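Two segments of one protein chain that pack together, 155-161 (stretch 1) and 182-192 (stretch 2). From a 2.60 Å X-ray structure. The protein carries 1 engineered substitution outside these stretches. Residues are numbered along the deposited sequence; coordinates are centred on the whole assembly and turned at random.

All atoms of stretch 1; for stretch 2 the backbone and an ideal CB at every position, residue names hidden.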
# COMPACT_ATOMS: atom_id res chain seq x y z
N PHE A 155 13.25 -16.32 -23.32
CA PHE A 155 12.07 -15.72 -23.96
C PHE A 155 11.15 -15.18 -22.88
O PHE A 155 10.80 -15.91 -21.95
CB PHE A 155 11.28 -16.75 -24.81
CG PHE A 155 11.84 -16.98 -26.19
CD1 PHE A 155 12.31 -15.95 -26.99
CD2 PHE A 155 11.85 -18.26 -26.72
CE1 PHE A 155 12.79 -16.20 -28.27
CE2 PHE A 155 12.35 -18.51 -27.99
CZ PHE A 155 12.82 -17.48 -28.77
N MET A 156 10.73 -13.91 -23.01
CA MET A 156 9.72 -13.37 -22.08
C MET A 156 8.60 -12.68 -22.85
O MET A 156 8.85 -11.91 -23.79
CB MET A 156 10.32 -12.37 -21.08
CG MET A 156 9.33 -11.87 -20.04
SD MET A 156 10.04 -10.67 -18.91
CE MET A 156 10.52 -11.74 -17.60
N ARG A 157 7.37 -12.95 -22.42
CA ARG A 157 6.20 -12.35 -23.04
C ARG A 157 6.14 -10.85 -22.78
O ARG A 157 6.58 -10.39 -21.73
CB ARG A 157 4.92 -13.01 -22.53
CG ARG A 157 4.80 -14.44 -23.05
CD ARG A 157 3.90 -15.29 -22.20
NE ARG A 157 2.50 -14.98 -22.42
CZ ARG A 157 1.51 -15.47 -21.69
NH1 ARG A 157 1.75 -16.30 -20.67
NH2 ARG A 157 0.27 -15.10 -22.00
N ASN A 158 5.59 -10.10 -23.75
CA ASN A 158 5.49 -8.66 -23.66
C ASN A 158 4.58 -8.16 -22.54
O ASN A 158 4.73 -7.03 -22.09
CB ASN A 158 5.03 -8.05 -24.99
CG ASN A 158 6.14 -8.03 -26.03
OD1 ASN A 158 7.16 -8.73 -25.88
ND2 ASN A 158 5.94 -7.24 -27.09
N SER A 159 3.65 -9.00 -22.11
CA SER A 159 2.76 -8.69 -20.99
C SER A 159 2.10 -9.97 -20.46
O SER A 159 2.29 -11.04 -21.02
CB SER A 159 1.71 -7.67 -21.43
OG SER A 159 0.70 -8.29 -22.23
N MET A 160 1.32 -9.85 -19.39
CA MET A 160 0.65 -10.99 -18.76
C MET A 160 -0.06 -11.91 -19.76
O MET A 160 0.05 -13.13 -19.64
CB MET A 160 -0.34 -10.51 -17.69
CG MET A 160 -0.68 -11.59 -16.66
SD MET A 160 0.77 -12.24 -15.81
CE MET A 160 0.98 -10.99 -14.54
N ASN A 161 -0.77 -11.33 -20.73
CA ASN A 161 -1.55 -12.11 -21.70
C ASN A 161 -1.10 -11.97 -23.17
O ASN A 161 -1.85 -12.30 -24.07
CB ASN A 161 -3.02 -11.72 -21.59
CG ASN A 161 -3.48 -11.58 -20.16
OD1 ASN A 161 -4.03 -10.55 -19.79
ND2 ASN A 161 -3.24 -12.61 -19.34
N UNK A 182 9.97 -3.39 -12.90
CA UNK A 182 8.83 -3.55 -13.78
C UNK A 182 9.26 -4.12 -15.15
O UNK A 182 10.42 -3.99 -15.58
CB UNK A 182 8.12 -2.21 -13.96
N UNK A 183 8.32 -4.77 -15.83
CA UNK A 183 8.53 -5.30 -17.17
C UNK A 183 8.82 -4.11 -18.07
O UNK A 183 8.05 -3.15 -18.08
CB UNK A 183 7.32 -6.10 -17.66
N UNK A 184 9.95 -4.16 -18.82
CA UNK A 184 10.35 -2.95 -19.58
C UNK A 184 9.32 -2.40 -20.59
O UNK A 184 9.38 -1.22 -20.89
CB UNK A 184 11.64 -3.26 -20.34
N UNK A 185 8.41 -3.24 -21.08
CA UNK A 185 7.34 -2.81 -21.99
C UNK A 185 6.03 -2.50 -21.26
O UNK A 185 5.57 -1.36 -21.25
CB UNK A 185 7.09 -3.89 -23.04
N UNK A 186 5.43 -3.51 -20.64
CA UNK A 186 4.11 -3.34 -20.03
C UNK A 186 4.13 -2.63 -18.67
O UNK A 186 3.08 -2.17 -18.20
CB UNK A 186 3.45 -4.71 -19.87
N UNK A 187 5.30 -2.57 -18.04
CA UNK A 187 5.47 -2.07 -16.66
C UNK A 187 4.72 -2.89 -15.58
O UNK A 187 4.57 -2.43 -14.44
CB UNK A 187 4.99 -0.62 -16.60
N UNK A 188 4.28 -4.10 -15.92
CA UNK A 188 3.67 -5.01 -14.97
C UNK A 188 4.79 -5.66 -14.17
O UNK A 188 5.97 -5.60 -14.54
CB UNK A 188 2.80 -6.06 -15.67
N UNK A 189 4.42 -6.29 -13.06
CA UNK A 189 5.35 -7.09 -12.29
C UNK A 189 5.66 -8.35 -13.09
O UNK A 189 4.75 -8.97 -13.65
CB UNK A 189 4.78 -7.43 -10.91
N UNK A 190 6.93 -8.69 -13.16
CA UNK A 190 7.38 -9.87 -13.88
C UNK A 190 6.97 -11.13 -13.10
O UNK A 190 7.31 -11.23 -11.94
CB UNK A 190 8.89 -9.83 -14.09
N UNK A 191 6.28 -12.06 -13.76
CA UNK A 191 5.73 -13.27 -13.13
C UNK A 191 6.02 -14.53 -13.95
O UNK A 191 6.09 -14.43 -15.17
CB UNK A 191 4.22 -13.12 -12.94
N UNK A 192 6.15 -15.69 -13.28
CA UNK A 192 6.48 -16.97 -13.94
C UNK A 192 5.82 -17.21 -15.31
O UNK A 192 6.50 -17.59 -16.29
CB UNK A 192 6.08 -18.12 -13.01

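Position 182 has nothing of stretch 1 within reach of its CB. The residue is Ala182.

At position 183 CA-to-CB points toward stretch 1. The ideal CB lies 5.2 Å from Asn158 O and 5.5 Å from Met156 SD. The backbone carbonyls of Arg157 and Asn158 favour a donor. Gln or His could reach Arg157 O; Asn could at most approach Asn158 O. The residue is His183, with chi1 t. His183 NE2 donates to Arg157 O at 2.6 Å, near the ring plane. Asn158 O lies over one face, 3.3 Å from His183 CE1. Met156 SD sits obliquely, 4.3 Å from the centroid of the His183 ring. His183 ND1 accepts from the backbone N of position 185 at 3.1 Å.

Position 184 points sideways, with no stretch 1 atom within 5.5 Å of its CB. Its phi of -57° is compatible with proline. It is Pro184.

At position 185 the CB points toward stretch 1 and lies 4.0 Å from Asn158 O. The Asn158 side chain is nearby, so a polar or a medium apolar residue would suit. Leu185 is found. Leu185 CD1 packs against Asn158 ND2 at 3.4 Å.

Position 186 is tighter. Its ideal CB is 3.5 Å from Asn158 O and 3.8 Å from Ser159 CB, which favours a small residue such as Ala, Ser or Gly. It is Ser186, whose CB is 3.7 Å from Ser159 CB. Its hydroxyl turns to its own stretch and accepts a weak bond from the N of position 188.

Position 187 points away and has phi/psi of 62/15°, a left-handed conformation easiest for Gly, Asn or Asp. Arg187 adopts it nonetheless. Arg187 NH1 bonds back to Pro184 O at 3.2 Å.

Position 188 points toward stretch 1, but its CB is 5.4 Å from Met160 CE. Reaching the backbone N of Met160 takes a long acceptor such as Glu or Gln. The residue is Glu188: Met160 N donates to Glu188 OE1 at 2.8 Å. Glu188 OE1 also takes a weak bond from Ser186 OG at 3.0 Å.

Position 189 points away, leaving many choices. It is Ser189.

Position 190 points sideways, its CB 4.3 Å from Met156 CE. An apolar residue suits. Ile190 CG2 meets Met156 CE at 3.1 Å.

At position 191 the CB is 4.2 Å from Met160 CE, so a small apolar residue is suitable. Ala191 CB makes that contact.

Position 192 is out of reach. It is Val192.

Stretch 2 (182-192) AHPLSRESIAV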
# COMPACT_ATOMS: atom_id res chain seq x y z
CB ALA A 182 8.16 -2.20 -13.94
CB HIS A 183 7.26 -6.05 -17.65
CG HIS A 183 7.43 -6.79 -18.94
ND1 HIS A 183 7.73 -6.16 -20.12
CD2 HIS A 183 7.34 -8.11 -19.22
CE1 HIS A 183 7.83 -7.06 -21.09
NE2 HIS A 183 7.61 -8.25 -20.57
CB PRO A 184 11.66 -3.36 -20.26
CG PRO A 184 11.73 -4.85 -20.13
CD PRO A 184 10.99 -5.20 -18.88
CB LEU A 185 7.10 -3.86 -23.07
CG LEU A 185 8.17 -4.05 -24.15
CD1 LEU A 185 7.77 -5.15 -25.12
CD2 LEU A 185 8.40 -2.74 -24.87
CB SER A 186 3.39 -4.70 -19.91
OG SER A 186 3.96 -5.51 -18.91
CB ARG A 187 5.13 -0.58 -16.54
CG ARG A 187 5.51 0.25 -17.74
CD ARG A 187 6.97 0.23 -18.10
NE ARG A 187 7.80 0.84 -17.07
CZ ARG A 187 9.14 0.83 -17.05
NH1 ARG A 187 9.85 0.23 -18.02
NH2 ARG A 187 9.79 1.44 -16.05
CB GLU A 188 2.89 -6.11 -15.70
CG GLU A 188 1.73 -5.61 -16.55
CD GLU A 188 1.19 -6.66 -17.53
OE1 GLU A 188 1.93 -7.56 -17.94
OE2 GLU A 188 -0.01 -6.59 -17.90
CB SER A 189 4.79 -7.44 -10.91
OG SER A 189 5.21 -6.47 -9.95
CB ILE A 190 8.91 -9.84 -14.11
CG1 ILE A 190 9.28 -8.63 -14.98
CG2 ILE A 190 9.34 -11.14 -14.75
CD1 ILE A 190 10.70 -8.57 -15.42
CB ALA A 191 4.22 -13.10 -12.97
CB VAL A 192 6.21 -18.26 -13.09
CG1 VAL A 192 7.44 -18.70 -12.35
CG2 VAL A 192 5.03 -18.10 -12.15
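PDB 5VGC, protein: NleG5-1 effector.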